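Local structure of iron-regulated ABC transporter siderophore-binding protein SirA (Staphylococcus aureus subsp. aureus, 3MWF) at residues L281-I284 against D285-E289; M218-D221 against H222-V225. The protein binds the siderophore staphyloferrin B and probably delivers it to an ABC transporter for iron import. All blocks are in the same frame, centred on the assembly; numbering follows the deposited sequence.

Interaction 1: residues L281-I284 against D285-E289; sequences LKLI and DDLYE
L283 holds CG anti to its backbone N (chi1 -168°), whereas L287 turns CG beside its own N (chi1 -72°), and these torsions bring CD2 of L283 to 3.7 Å from CD1 of L287. The pair is an i, i+4 contact on the buried side of helix 277-290, the last helix of a fold consistent with two-lobed siderophore-binding proteins. Branched leucines suit this side, which packs on helices 179-187 and 268-273. One residue further on, the side chains of I284 and Y288 run alongside each other in the same direction, and CG2 of I284 comes to 4.0 Å from CE2 of Y288. Tyrosine serves here because its ring packs edge-to-face with F147 while its OH bonds D150, both on the long helix 130-155. D285 reaches that helix too, through a salt bridge to K143. On the outer side, K282 curls its chain so that NZ comes to 3.6 Å from OD1 of D286, a long salt bridge. D286 has a second conformer, which makes this pairing doubtful; in this one OD2 bonds a water at 2.7 Å and W271 NE1. Beneath the side chains run regular helical bonds, such as L287 N to L283 O at 3.0 Å.

Interaction 2: residues M218-D221 against H222-V225; sequences MNAD and HIFV
I223 folds back over the turn that precedes it and meets A220 and the carbonyl of M218, a local contact where a loop becomes strand 222-227, an inner strand of a five-stranded mixed sheet. From CB the side chain forks, and CG1 lies beside the backbone N with chi1 at -68°. CG1 is the branch that does the touching, 4.0 Å from CB of A220 and equally far from O of M218. The chain runs on extended, and its tip, CD1, comes to 3.8 Å from the same M218 O. Beyond the turn, I223 packs on S164 and V166 of the adjoining strand 163-168 and on W251 and L254. A beta-branched residue fits here, being at ease in an extended strand and filling two directions at once. A220 suits the turn by being small: its backbone is almost fully stretched, and its methyl CB comes within 3.4 Å of O of H222.

On the strand, H222 swings CG anti to its backbone N (chi1 -162°), which sets CD2 over one face of the F224 ring, 3.4 Å from its plane and nearer its margin than its centre. The imidazole nitrogens are both engaged, NE2 with S263 OG and ND1 weakly with Q261 NE2. D221 OD2 accepts from the backbone N of K162, and M218 O from S164 OG. No hydrogen bond joins 218-221 to 222-225. The turn is therefore held to the strand by apolar packing and chain continuity, while the polar bonds of the buried M218 carbonyl and H222 ring tie both to the neighbouring strands.

Overall arrangement
From the N terminus, interaction 2 comes first, at the end of the loop that leads from strand 206-209 into strand 222-227. The chain then passes through helices 236-246, 249-253 and 255-258, strand 262-263 and helix 268-273 before interaction 1 in helix 277-290. Both contacts are local, so neither closes a long loop, and they follow in series without nesting or crossing. Their centres lie 16 Å apart, yet they touch: CD2 of L287 packs 3.4 Å from CE1 of F224, joining helix to sheet. W271 of helix 268-273 meets the F224 ring and also the side chains of D286 and L287, linking the two interactions further.

Interaction 1: residues L281-I284 against D285-E289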
loop_
_atom_site.group_PDB
_atom_site.type_symbol
_atom_site.label_atom_id
_atom_site.label_comp_id
_atom_site.label_asym_id
_atom_site.label_seq_id
_atom_site.Cartn_x
_atom_site.Cartn_y
_atom_site.Cartn_z
ATOM N N LEU A 281 2.218 -5.459 8.739
ATOM C CA LEU A 281 2.894 -6.330 9.693
ATOM C C LEU A 281 3.803 -7.311 8.962
ATOM O O LEU A 281 4.950 -7.557 9.378
ATOM C CB LEU A 281 1.846 -7.067 10.551
ATOM C CG LEU A 281 0.837 -6.151 11.260
ATOM C CD1 LEU A 281 -0.146 -7.006 12.078
ATOM C CD2 LEU A 281 1.528 -5.133 12.184
ATOM N N LYS A 282 3.313 -7.861 7.849
ATOM C CA LYS A 282 4.130 -8.727 7.018
ATOM C C LYS A 282 5.376 -8.063 6.416
ATOM O O LYS A 282 6.423 -8.685 6.313
ATOM C CB LYS A 282 3.273 -9.360 5.929
ATOM C CG LYS A 282 3.959 -10.445 5.160
ATOM C CD LYS A 282 3.841 -11.756 5.926
ATOM C CE LYS A 282 4.170 -12.919 5.025
ATOM N NZ LYS A 282 5.646 -13.001 4.843
ATOM N N LEU A 283 5.243 -6.816 5.981
ATOM C CA LEU A 283 6.381 -6.084 5.431
ATOM C C LEU A 283 7.487 -5.938 6.495
ATOM O O LEU A 283 8.661 -6.233 6.224
ATOM C CB LEU A 283 5.917 -4.729 4.856
ATOM C CG LEU A 283 6.909 -3.943 3.988
ATOM C CD1 LEU A 283 6.176 -2.876 3.160
ATOM C CD2 LEU A 283 8.005 -3.281 4.840
ATOM N N ILE A 284 7.095 -5.585 7.708
ATOM C CA ILE A 284 8.056 -5.457 8.827
ATOM C C ILE A 284 8.758 -6.807 9.092
ATOM O O ILE A 284 9.988 -6.874 9.257
ATOM C CB ILE A 284 7.377 -4.894 10.104
ATOM C CG1 ILE A 284 6.847 -3.455 9.854
ATOM C CG2 ILE A 284 8.404 -4.838 11.243
ATOM C CD1 ILE A 284 5.906 -2.848 10.936
ATOM N N ASP A 285 7.988 -7.894 9.079
ATOM C CA ASP A 285 8.582 -9.242 9.198
ATOM C C ASP A 285 9.589 -9.507 8.087
ATOM O O ASP A 285 10.669 -10.057 8.339
ATOM C CB ASP A 285 7.495 -10.326 9.121
ATOM C CG ASP A 285 6.725 -10.486 10.396
ATOM O OD1 ASP A 285 7.123 -9.942 11.460
ATOM O OD2 ASP A 285 5.692 -11.194 10.320
ATOM N N ASP A 286 9.232 -9.133 6.853
ATOM C CA ASP A 286 10.123 -9.272 5.703
ATOM C C ASP A 286 11.455 -8.571 5.934
ATOM O O ASP A 286 12.509 -9.110 5.601
ATOM C CB ASP A 286 9.472 -8.702 4.443
ATOM C CG ASP A 286 8.577 -9.696 3.745
ATOM O OD1 ASP A 286 8.470 -10.841 4.228
ATOM O OD2 ASP A 286 7.980 -9.325 2.704
ATOM N N LEU A 287 11.392 -7.365 6.492
ATOM C CA LEU A 287 12.581 -6.580 6.789
ATOM C C LEU A 287 13.518 -7.261 7.794
ATOM O O LEU A 287 14.723 -7.288 7.574
ATOM C CB LEU A 287 12.189 -5.198 7.293
ATOM C CG LEU A 287 11.620 -4.260 6.230
ATOM C CD1 LEU A 287 11.091 -3.033 6.946
ATOM C CD2 LEU A 287 12.682 -3.895 5.179
ATOM N N TYR A 288 12.970 -7.837 8.860
ATOM C CA TYR A 288 13.817 -8.620 9.784
ATOM C C TYR A 288 14.588 -9.695 9.030
ATOM O O TYR A 288 15.791 -9.883 9.241
ATOM C CB TYR A 288 12.977 -9.253 10.880
ATOM C CG TYR A 288 12.673 -8.353 12.046
ATOM C CD1 TYR A 288 13.628 -8.110 13.037
ATOM C CD2 TYR A 288 11.424 -7.775 12.186
ATOM C CE1 TYR A 288 13.334 -7.305 14.121
ATOM C CE2 TYR A 288 11.108 -6.978 13.259
ATOM C CZ TYR A 288 12.077 -6.729 14.232
ATOM O OH TYR A 288 11.742 -5.930 15.292
ATOM N N GLU A 289 13.907 -10.385 8.116
ATOM C CA GLU A 289 14.530 -11.446 7.325
ATOM C C GLU A 289 15.534 -10.937 6.281
ATOM O O GLU A 289 16.669 -11.416 6.236
ATOM C CB GLU A 289 13.438 -12.293 6.656
ATOM C CG GLU A 289 13.925 -13.518 5.957
ATOM C CD GLU A 289 12.851 -14.081 5.059
ATOM O OE1 GLU A 289 11.814 -14.488 5.614
ATOM O OE2 GLU A 289 13.031 -14.076 3.819
HETATM O O HOH W 1 6.043 -11.091 2.011
#

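Interaction 2: residues M218-D221 against H222-V225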
loop_
_atom_site.group_PDB
_atom_site.type_symbol
_atom_site.label_atom_id
_atom_site.label_comp_id
_atom_site.label_asym_id
_atom_site.label_seq_id
_atom_site.Cartn_x
_atom_site.Cartn_y
_atom_site.Cartn_z
ATOM N N MET A 218 17.808 7.165 -6.756
ATOM C CA MET A 218 17.553 5.960 -5.983
ATOM C C MET A 218 18.570 5.733 -4.878
ATOM O O MET A 218 18.430 4.792 -4.084
ATOM C CB MET A 218 17.648 4.741 -6.930
ATOM C CG MET A 218 16.628 4.795 -8.052
ATOM S SD MET A 218 16.985 3.406 -9.154
ATOM C CE MET A 218 15.738 3.724 -10.379
ATOM N N ASN A 219 19.641 6.537 -4.841
ATOM C CA ASN A 219 20.750 6.183 -3.949
ATOM C C ASN A 219 20.319 6.003 -2.494
ATOM O O ASN A 219 19.511 6.763 -1.977
ATOM C CB ASN A 219 21.898 7.207 -4.029
ATOM C CG ASN A 219 23.203 6.611 -3.516
ATOM O OD1 ASN A 219 23.445 5.392 -3.655
ATOM N ND2 ASN A 219 24.025 7.443 -2.877
ATOM N N ALA A 220 20.870 4.977 -1.840
ATOM C CA ALA A 220 20.487 4.585 -0.503
ATOM C C ALA A 220 21.537 3.622 0.024
ATOM O O ALA A 220 22.331 3.073 -0.751
ATOM C CB ALA A 220 19.117 3.890 -0.532
ATOM N N ASP A 221 21.559 3.444 1.339
ATOM C CA ASP A 221 22.368 2.377 1.972
ATOM C C ASP A 221 21.824 0.965 1.716
ATOM O O ASP A 221 22.591 0.004 1.669
ATOM C CB ASP A 221 22.467 2.624 3.461
ATOM C CG ASP A 221 23.034 3.995 3.769
ATOM O OD1 ASP A 221 24.029 4.382 3.125
ATOM O OD2 ASP A 221 22.443 4.674 4.616
ATOM N N HIS A 222 20.509 0.852 1.553
ATOM C CA HIS A 222 19.877 -0.407 1.159
ATOM C C HIS A 222 18.733 -0.118 0.184
ATOM O O HIS A 222 17.960 0.830 0.401
ATOM C CB HIS A 222 19.319 -1.128 2.392
ATOM C CG HIS A 222 19.045 -2.578 2.146
ATOM N ND1 HIS A 222 19.918 -3.575 2.538
ATOM C CD2 HIS A 222 18.036 -3.191 1.484
ATOM C CE1 HIS A 222 19.455 -4.745 2.120
ATOM N NE2 HIS A 222 18.309 -4.540 1.486
ATOM N N ILE A 223 18.603 -0.967 -0.832
ATOM C CA ILE A 223 17.582 -0.773 -1.868
ATOM C C ILE A 223 16.703 -2.002 -1.931
ATOM O O ILE A 223 17.198 -3.128 -1.945
ATOM C CB ILE A 223 18.230 -0.464 -3.250
ATOM C CG1 ILE A 223 18.918 0.912 -3.229
ATOM C CG2 ILE A 223 17.186 -0.577 -4.410
ATOM C CD1 ILE A 223 19.697 1.244 -4.523
ATOM N N PHE A 224 15.391 -1.776 -1.956
ATOM C CA PHE A 224 14.411 -2.842 -1.984
ATOM C C PHE A 224 13.815 -2.838 -3.362
ATOM O O PHE A 224 13.245 -1.824 -3.782
ATOM C CB PHE A 224 13.355 -2.538 -0.917
ATOM C CG PHE A 224 13.920 -2.517 0.473
ATOM C CD1 PHE A 224 14.146 -3.724 1.147
ATOM C CD2 PHE A 224 14.301 -1.314 1.089
ATOM C CE1 PHE A 224 14.696 -3.730 2.412
ATOM C CE2 PHE A 224 14.843 -1.298 2.377
ATOM C CZ PHE A 224 15.044 -2.522 3.047
ATOM N N VAL A 225 13.961 -3.948 -4.083
ATOM C CA VAL A 225 13.494 -3.996 -5.474
ATOM C C VAL A 225 12.180 -4.771 -5.618
ATOM O O VAL A 225 12.104 -5.930 -5.207
ATOM C CB VAL A 225 14.577 -4.619 -6.382
ATOM C CG1 VAL A 225 14.065 -4.831 -7.802
ATOM C CG2 VAL A 225 15.811 -3.731 -6.415
#